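PDB 2XET: F1 capsule-anchoring protein from Yersinia pestis, which is the outer-membrane usher Caf1A, whose C-terminal domain, the part described here, takes part in assembling the F1 capsular antigen. Local coordinates for residues A[3-8]-A[76-81]. Numbering follows the deposited sequence.
With SO4 (sulfate ion), chain C; SO4 (sulfate ion), chain D.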
loop_
_atom_site.group_PDB
_atom_site.type_symbol
_atom_site.label_atom_id
_atom_site.label_comp_id
_atom_site.label_asym_id
_atom_site.label_seq_id
_atom_site.Cartn_x
_atom_site.Cartn_y
_atom_site.Cartn_z
ATOM N N ARG A 3 2.485 9.252 8.161
ATOM C CA ARG A 3 1.278 8.455 8.258
ATOM C C ARG A 3 0.309 8.845 7.155
ATOM O O ARG A 3 0.183 10.036 6.789
ATOM C CB ARG A 3 0.649 8.561 9.656
ATOM C CG ARG A 3 0.086 9.908 10.003
ATOM C CD ARG A 3 -0.018 10.178 11.522
ATOM N NE ARG A 3 1.290 10.436 12.145
ATOM C CZ ARG A 3 1.953 11.602 12.140
ATOM N NH1 ARG A 3 1.491 12.690 11.511
ATOM N NH2 ARG A 3 3.129 11.690 12.756
ATOM N N LEU A 4 -0.375 7.840 6.617
ATOM C CA LEU A 4 -1.266 8.074 5.488
ATOM C C LEU A 4 -2.324 7.010 5.312
ATOM O O LEU A 4 -2.119 5.853 5.700
ATOM C CB LEU A 4 -0.452 8.191 4.196
ATOM C CG LEU A 4 -0.170 6.872 3.471
ATOM C CD1 LEU A 4 0.024 7.173 1.991
ATOM C CD2 LEU A 4 1.043 6.257 4.091
ATOM N N PHE A 5 -3.436 7.436 4.713
ATOM C CA PHE A 5 -4.463 6.569 4.156
ATOM C C PHE A 5 -4.051 6.385 2.696
ATOM O O PHE A 5 -3.892 7.391 1.962
ATOM C CB PHE A 5 -5.831 7.257 4.182
ATOM C CG PHE A 5 -6.380 7.475 5.577
ATOM C CD1 PHE A 5 -7.178 6.505 6.185
ATOM C CD2 PHE A 5 -6.095 8.649 6.271
ATOM C CE1 PHE A 5 -7.678 6.707 7.477
ATOM C CE2 PHE A 5 -6.583 8.850 7.567
ATOM C CZ PHE A 5 -7.373 7.876 8.164
ATOM N N LEU A 6 -3.890 5.131 2.277
ATOM C CA LEU A 6 -3.504 4.836 0.895
ATOM C C LEU A 6 -4.582 4.059 0.145
ATOM O O LEU A 6 -4.937 2.941 0.537
ATOM C CB LEU A 6 -2.192 4.038 0.889
ATOM C CG LEU A 6 -1.575 3.729 -0.470
ATOM C CD1 LEU A 6 -1.162 5.022 -1.180
ATOM C CD2 LEU A 6 -0.382 2.793 -0.277
ATOM N N HIS A 7 -5.142 4.680 -0.899
ATOM C CA HIS A 7 -6.156 4.024 -1.704
ATOM C C HIS A 7 -5.469 3.305 -2.838
ATOM O O HIS A 7 -4.805 3.939 -3.656
ATOM C CB HIS A 7 -7.163 5.046 -2.281
ATOM C CG HIS A 7 -8.324 4.423 -2.987
ATOM N ND1 HIS A 7 -9.056 5.101 -3.942
ATOM C CD2 HIS A 7 -8.892 3.197 -2.876
ATOM C CE1 HIS A 7 -10.017 4.314 -4.397
ATOM N NE2 HIS A 7 -9.939 3.154 -3.770
ATOM N N LEU A 8 -5.604 1.981 -2.862
ATOM C CA LEU A 8 -4.948 1.152 -3.864
ATOM C C LEU A 8 -5.937 0.700 -4.916
ATOM O O LEU A 8 -7.061 0.379 -4.590
ATOM C CB LEU A 8 -4.329 -0.084 -3.184
ATOM C CG LEU A 8 -3.149 0.178 -2.245
ATOM C CD1 LEU A 8 -2.988 -1.022 -1.300
ATOM C CD2 LEU A 8 -1.854 0.446 -3.026
ATOM N N SER A 76 0.899 16.597 12.488
ATOM C CA SER A 76 0.217 15.543 13.268
ATOM C C SER A 76 -0.854 14.783 12.500
ATOM O O SER A 76 -1.342 13.758 12.991
ATOM C CB SER A 76 -0.426 16.134 14.533
ATOM O OG SER A 76 -1.484 17.017 14.180
ATOM N N GLY A 77 -1.229 15.295 11.322
ATOM C CA GLY A 77 -2.305 14.725 10.509
ATOM C C GLY A 77 -1.895 13.565 9.621
ATOM O O GLY A 77 -0.832 12.972 9.805
ATOM N N ALA A 78 -2.764 13.253 8.650
ATOM C CA ALA A 78 -2.585 12.086 7.795
ATOM C C ALA A 78 -2.996 12.437 6.362
ATOM O O ALA A 78 -4.050 13.026 6.136
ATOM C CB ALA A 78 -3.405 10.918 8.319
ATOM N N TYR A 79 -2.133 12.103 5.415
ATOM C CA TYR A 79 -2.444 12.303 3.997
ATOM C C TYR A 79 -3.467 11.290 3.502
ATOM O O TYR A 79 -3.552 10.179 4.021
ATOM C CB TYR A 79 -1.164 12.149 3.195
ATOM C CG TYR A 79 -0.234 13.303 3.407
ATOM C CD1 TYR A 79 -0.501 14.541 2.831
ATOM C CD2 TYR A 79 0.902 13.173 4.215
ATOM C CE1 TYR A 79 0.357 15.615 3.021
ATOM C CE2 TYR A 79 1.754 14.239 4.412
ATOM C CZ TYR A 79 1.475 15.456 3.827
ATOM O OH TYR A 79 2.290 16.543 4.026
ATOM N N ARG A 80 -4.217 11.680 2.472
ATOM C CA ARG A 80 -5.166 10.824 1.791
ATOM C C ARG A 80 -4.586 10.674 0.379
ATOM O O ARG A 80 -4.734 11.591 -0.448
ATOM C CB ARG A 80 -6.500 11.573 1.774
ATOM C CG ARG A 80 -7.713 10.821 1.386
ATOM C CD ARG A 80 -8.235 9.884 2.445
ATOM N NE ARG A 80 -9.262 9.085 1.815
ATOM C CZ ARG A 80 -9.719 7.934 2.278
ATOM N NH1 ARG A 80 -9.248 7.427 3.416
ATOM N NH2 ARG A 80 -10.651 7.293 1.587
ATOM N N LEU A 81 -3.859 9.576 0.139
ATOM C CA LEU A 81 -3.158 9.394 -1.133
ATOM C C LEU A 81 -3.686 8.200 -1.927
ATOM O O LEU A 81 -4.309 7.288 -1.361
ATOM C CB LEU A 81 -1.665 9.195 -0.869
ATOM C CG LEU A 81 -0.869 10.261 -0.094
ATOM C CD1 LEU A 81 0.620 10.002 -0.221
ATOM C CD2 LEU A 81 -1.198 11.672 -0.580
HETATM S S SO4 C . -10.825 3.943 3.627
HETATM O O1 SO4 C . -10.160 4.808 4.597
HETATM O O2 SO4 C . -11.084 4.631 2.359
HETATM O O3 SO4 C . -10.024 2.766 3.367
HETATM O O4 SO4 C . -12.122 3.549 4.170
HETATM S S SO4 D . 4.332 8.103 13.062
HETATM O O1 SO4 D . 2.916 8.266 13.426
HETATM O O2 SO4 D . 4.413 7.810 11.645
HETATM O O3 SO4 D . 5.016 9.357 13.380
HETATM O O4 SO4 D . 4.884 7.001 13.860
HETATM O O HOH W 1 1.711 12.267 7.766
#
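The carbonyl oxygen of G77 takes a bond from R3 NH1 and a weak one from a water that accepts from the backbone N of R3. NH1 of R3 donates to G77 O at 2.9 Å, lying in the carbonyl plane while the oxygen stays within 5° of the guanidinium plane. The bend at chi3 (74°) turns NE away from this oxygen, and the outer edge of the guanidinium, NE and NH2, takes O1 and O3 of a sulfate that also meets the backbone N of G44 and G1. NH1 has a further acceptor in I75 O, so one arginine pins the turn leading into the last strand.

Beyond that turn the backbones pair as parallel strands. A weak bond from Y79 N to R3 O opens the ladder; F5 N then donates to Y79 O, L81 N to F5 O and H7 N to L81 O, each at 2.8 Å. Here the first and last strands of the transthyretin-like β-sandwich domain run side by side, the N-terminal strand 2-10 lying between strands 79-87 and 39-45.

Side chains alternate along each strand, and paired residues share a face. L4, L6, Y79 and L81 share the face turned toward V67: L4 CD1 meets L81 CD1 at 3.6 Å, the two side chains crossing at about a right angle, while CB of L4 packs on CB of Y79. On the other face, the F5 ring brings CE2 to 3.9 Å from A78 CB. The bend at chi2 brings R80 CD beside F5 CB, and further out NH1 of R80 lies 3.5 Å from F5 CB, with ring and guanidinium planes 53° apart. Both terminal nitrogens of R80 hold a second sulfate, like the first probably from the crystallisation liquor, NH2 reaching its O2 at 2.8 Å.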